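Local coordinates for hypothetical protein TM0486 (Thermotoga maritima, PDB 1VK8), which binds thiamin and is probably involved in the response of the cell to oxidative conditions, at residues V18-V23 and L85-D90. Numbering follows the deposited sequence.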
ATOM      1  N   VAL C  18       5.116 -12.014  -1.623  1.00  8.36           N
ATOM      2  CA  VAL C  18       5.525 -10.662  -1.283  1.00  7.90           C
ATOM      3  C   VAL C  18       5.561  -9.865  -2.569  1.00  8.07           C
ATOM      4  O   VAL C  18       6.341 -10.161  -3.486  1.00  9.11           O
ATOM      5  CB  VAL C  18       6.934 -10.635  -0.630  1.00  6.56           C
ATOM      6  CG1 VAL C  18       7.328  -9.228  -0.236  1.00  9.32           C
ATOM      7  CG2 VAL C  18       6.949 -11.580   0.616  1.00 10.53           C
ATOM      8  N   SER C  19       4.703  -8.856  -2.642  1.00  8.95           N
ATOM      9  CA  SER C  19       4.690  -7.944  -3.758  1.00 10.00           C
ATOM     10  C   SER C  19       5.480  -6.724  -3.383  1.00  9.06           C
ATOM     11  O   SER C  19       5.318  -6.174  -2.302  1.00  8.24           O
ATOM     12  CB  SER C  19       3.241  -7.616  -4.121  1.00 12.85           C
ATOM     13  OG  SER C  19       2.575  -8.832  -4.437  1.00 19.66           O
ATOM     14  N   ILE C  20       6.365  -6.321  -4.284  1.00  7.86           N
ATOM     15  CA  ILE C  20       7.365  -5.310  -4.042  1.00  7.72           C
ATOM     16  C   ILE C  20       7.123  -4.192  -5.045  1.00  8.89           C
ATOM     17  O   ILE C  20       6.999  -4.439  -6.257  1.00  6.28           O
ATOM     18  CB  ILE C  20       8.768  -5.903  -4.255  1.00  7.78           C
ATOM     19  CG1 ILE C  20       9.020  -7.053  -3.297  1.00  8.24           C
ATOM     20  CG2 ILE C  20       9.855  -4.833  -4.114  1.00  9.57           C
ATOM     21  CD1 ILE C  20      10.246  -7.841  -3.627  1.00  9.82           C
ATOM     22  N   LYS C  21       7.081  -2.962  -4.541  1.00  8.25           N
ATOM     23  CA  LYS C  21       6.940  -1.773  -5.372  1.00  5.80           C
ATOM     24  C   LYS C  21       8.031  -0.791  -5.007  1.00  4.85           C
ATOM     25  O   LYS C  21       8.244  -0.488  -3.838  1.00  7.36           O
ATOM     26  CB  LYS C  21       5.572  -1.118  -5.180  1.00  7.76           C
ATOM     27  CG  LYS C  21       5.298   0.070  -6.056  1.00  7.40           C
ATOM     28  CD  LYS C  21       3.991   0.756  -5.716  1.00  8.29           C
ATOM     29  CE  LYS C  21       3.569   1.742  -6.779  1.00  8.56           C
ATOM     30  NZ  LYS C  21       2.826   1.064  -7.903  1.00 12.46           N
ATOM     31  N   VAL C  22       8.736  -0.308  -6.027  1.00  6.83           N
ATOM     32  CA  VAL C  22       9.747   0.725  -5.847  1.00  5.22           C
ATOM     33  C   VAL C  22       9.253   1.971  -6.545  1.00  5.73           C
ATOM     34  O   VAL C  22       8.870   1.929  -7.708  1.00  5.60           O
ATOM     35  CB  VAL C  22      11.119   0.303  -6.377  1.00  7.01           C
ATOM     36  CG1 VAL C  22      12.139   1.403  -6.138  1.00  9.45           C
ATOM     37  CG2 VAL C  22      11.577  -1.031  -5.731  1.00 14.33           C
ATOM     38  N   VAL C  23       9.224   3.079  -5.814  1.00  6.03           N
ATOM     39  CA  VAL C  23       8.859   4.377  -6.374  1.00  7.77           C
ATOM     40  C   VAL C  23       9.988   5.373  -6.088  1.00  7.15           C
ATOM     41  O   VAL C  23      10.047   5.957  -5.007  1.00  8.66           O
ATOM     42  CB  VAL C  23       7.526   4.919  -5.810  1.00  6.41           C
ATOM     43  CG1 VAL C  23       7.075   6.135  -6.659  1.00 11.37           C
ATOM     44  CG2 VAL C  23       6.459   3.816  -5.753  1.00 12.05           C
ATOM     45  N   LEU C  85       9.922   2.167  -0.937  1.00  5.81           N
ATOM     46  CA  LEU C  85       9.923   0.738  -1.152  1.00  6.78           C
ATOM     47  C   LEU C  85       8.778   0.135  -0.327  1.00  7.84           C
ATOM     48  O   LEU C  85       8.738   0.264   0.900  1.00  8.19           O
ATOM     49  CB  LEU C  85      11.261   0.165  -0.729  1.00  8.86           C
ATOM     50  CG  LEU C  85      11.413  -1.354  -0.760  1.00  8.60           C
ATOM     51  CD1 LEU C  85      11.313  -1.930  -2.160  1.00 12.33           C
ATOM     52  CD2 LEU C  85      12.732  -1.754  -0.104  1.00 15.47           C
ATOM     53  N   GLN C  86       7.846  -0.509  -1.009  1.00  6.39           N
ATOM     54  CA  GLN C  86       6.654  -1.054  -0.387  1.00  5.70           C
ATOM     55  C   GLN C  86       6.601  -2.546  -0.574  1.00  7.80           C
ATOM     56  O   GLN C  86       6.854  -3.052  -1.676  1.00  5.51           O
ATOM     57  CB  GLN C  86       5.392  -0.392  -0.937  1.00  7.60           C
ATOM     58  CG  GLN C  86       5.320   1.086  -0.600  1.00  6.32           C
ATOM     59  CD  GLN C  86       4.117   1.780  -1.182  1.00  7.50           C
ATOM     60  OE1 GLN C  86       3.556   1.305  -2.154  1.00  7.94           O
ATOM     61  NE2 GLN C  86       3.747   2.916  -0.615  1.00  8.24           N
ATOM     62  N   LEU C  87       6.342  -3.251   0.524  1.00  7.59           N
ATOM     63  CA  LEU C  87       6.137  -4.697   0.533  1.00  7.08           C
ATOM     64  C   LEU C  87       4.717  -5.008   1.000  1.00  9.73           C
ATOM     65  O   LEU C  87       4.244  -4.473   2.018  1.00  8.03           O
ATOM     66  CB  LEU C  87       7.090  -5.367   1.504  1.00  7.42           C
ATOM     67  CG  LEU C  87       8.591  -5.101   1.420  1.00 13.46           C
ATOM     68  CD1 LEU C  87       9.283  -6.078   2.360  1.00 16.75           C
ATOM     69  CD2 LEU C  87       9.128  -5.232   0.040  1.00 12.46           C
ATOM     70  N   ASP C  88       4.045  -5.897   0.272  1.00  6.03           N
ATOM     71  CA  ASP C  88       2.712  -6.372   0.634  1.00  7.69           C
ATOM     72  C   ASP C  88       2.832  -7.890   0.755  1.00  8.29           C
ATOM     73  O   ASP C  88       2.911  -8.628  -0.238  1.00  6.54           O
ATOM     74  CB  ASP C  88       1.719  -5.882  -0.440  1.00 10.85           C
ATOM     75  CG  ASP C  88       0.342  -6.513  -0.348  1.00 13.91           C
ATOM     76  OD1 ASP C  88      -0.051  -6.858   0.762  1.00 15.70           O
ATOM     77  OD2 ASP C  88      -0.441  -6.639  -1.340  1.00 18.41           O
ATOM     78  N   ILE C  89       2.882  -8.356   1.998  1.00  6.17           N
ATOM     79  CA  ILE C  89       3.162  -9.765   2.310  1.00  7.12           C
ATOM     80  C   ILE C  89       1.858 -10.480   2.632  1.00  7.10           C
ATOM     81  O   ILE C  89       1.117 -10.024   3.477  1.00  8.16           O
ATOM     82  CB  ILE C  89       4.106  -9.869   3.522  1.00  8.38           C
ATOM     83  CG1 ILE C  89       5.419  -9.117   3.261  1.00  6.13           C
ATOM     84  CG2 ILE C  89       4.359 -11.354   3.898  1.00 12.02           C
ATOM     85  CD1 ILE C  89       5.999  -8.568   4.490  1.00  9.34           C
ATOM     86  N   ASP C  90       1.575 -11.592   1.952  1.00  5.79           N
ATOM     87  CA  ASP C  90       0.446 -12.431   2.301  1.00  5.76           C
ATOM     88  C   ASP C  90       1.030 -13.584   3.117  1.00  5.74           C
ATOM     89  O   ASP C  90       1.766 -14.419   2.607  1.00  7.20           O
ATOM     90  CB  ASP C  90      -0.249 -12.966   1.041  1.00  7.57           C
ATOM     91  CG  ASP C  90      -1.565 -13.674   1.355  1.00 12.76           C
ATOM     92  OD1 ASP C  90      -1.960 -13.745   2.532  1.00 14.24           O
ATOM     93  OD2 ASP C  90      -2.251 -14.199   0.469  1.00 16.23           O
TER
HETATM   94  O   HOH W   1       1.741 -10.562  -1.880  1.00 15.76           O
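Strands 18-23 and 85-90 run antiparallel, their segment axes 4.6 Å apart at closest and 168° between their directions, with S19 facing D88 and K21 facing Q86 as hydrogen-bonded pairs; these pairs, each closed by two N-H...O=C hydrogen bonds, join the first and last strands of a four-stranded sheet with order 2-3-1-4, the ferredoxin-like arrangement. The longest of the four bonds runs from S19 N to D88 O at 3.0 Å. Alternation along the strands sorts the side chains. V18, I20, V22, L85, L87 and I89 form the apolar face, packed against helices 31-43 and 62-76. There L85 CD1 touches both I20 CG2 and V22 CG2, the latter at 3.7 Å, while I20 CG1, anti to its carbonyl carbon (chi1 -61°), lies 3.8 Å from L87 CD2. On the other face, K21 and Q86 lie side by side, CD of K21 3.6 Å from OE1 of Q86. Their polar tips serve the assembly: K21 NZ makes a salt bridge with D88 of the fourth subunit, and Q86 OE1 accepts from Q86 of the third. A second subunit continues the sheet beyond 85-90. S19 OG hydrogen-bonds T57 OG1 of the same chain and a water, which donates to D88 O at 2.8 Å.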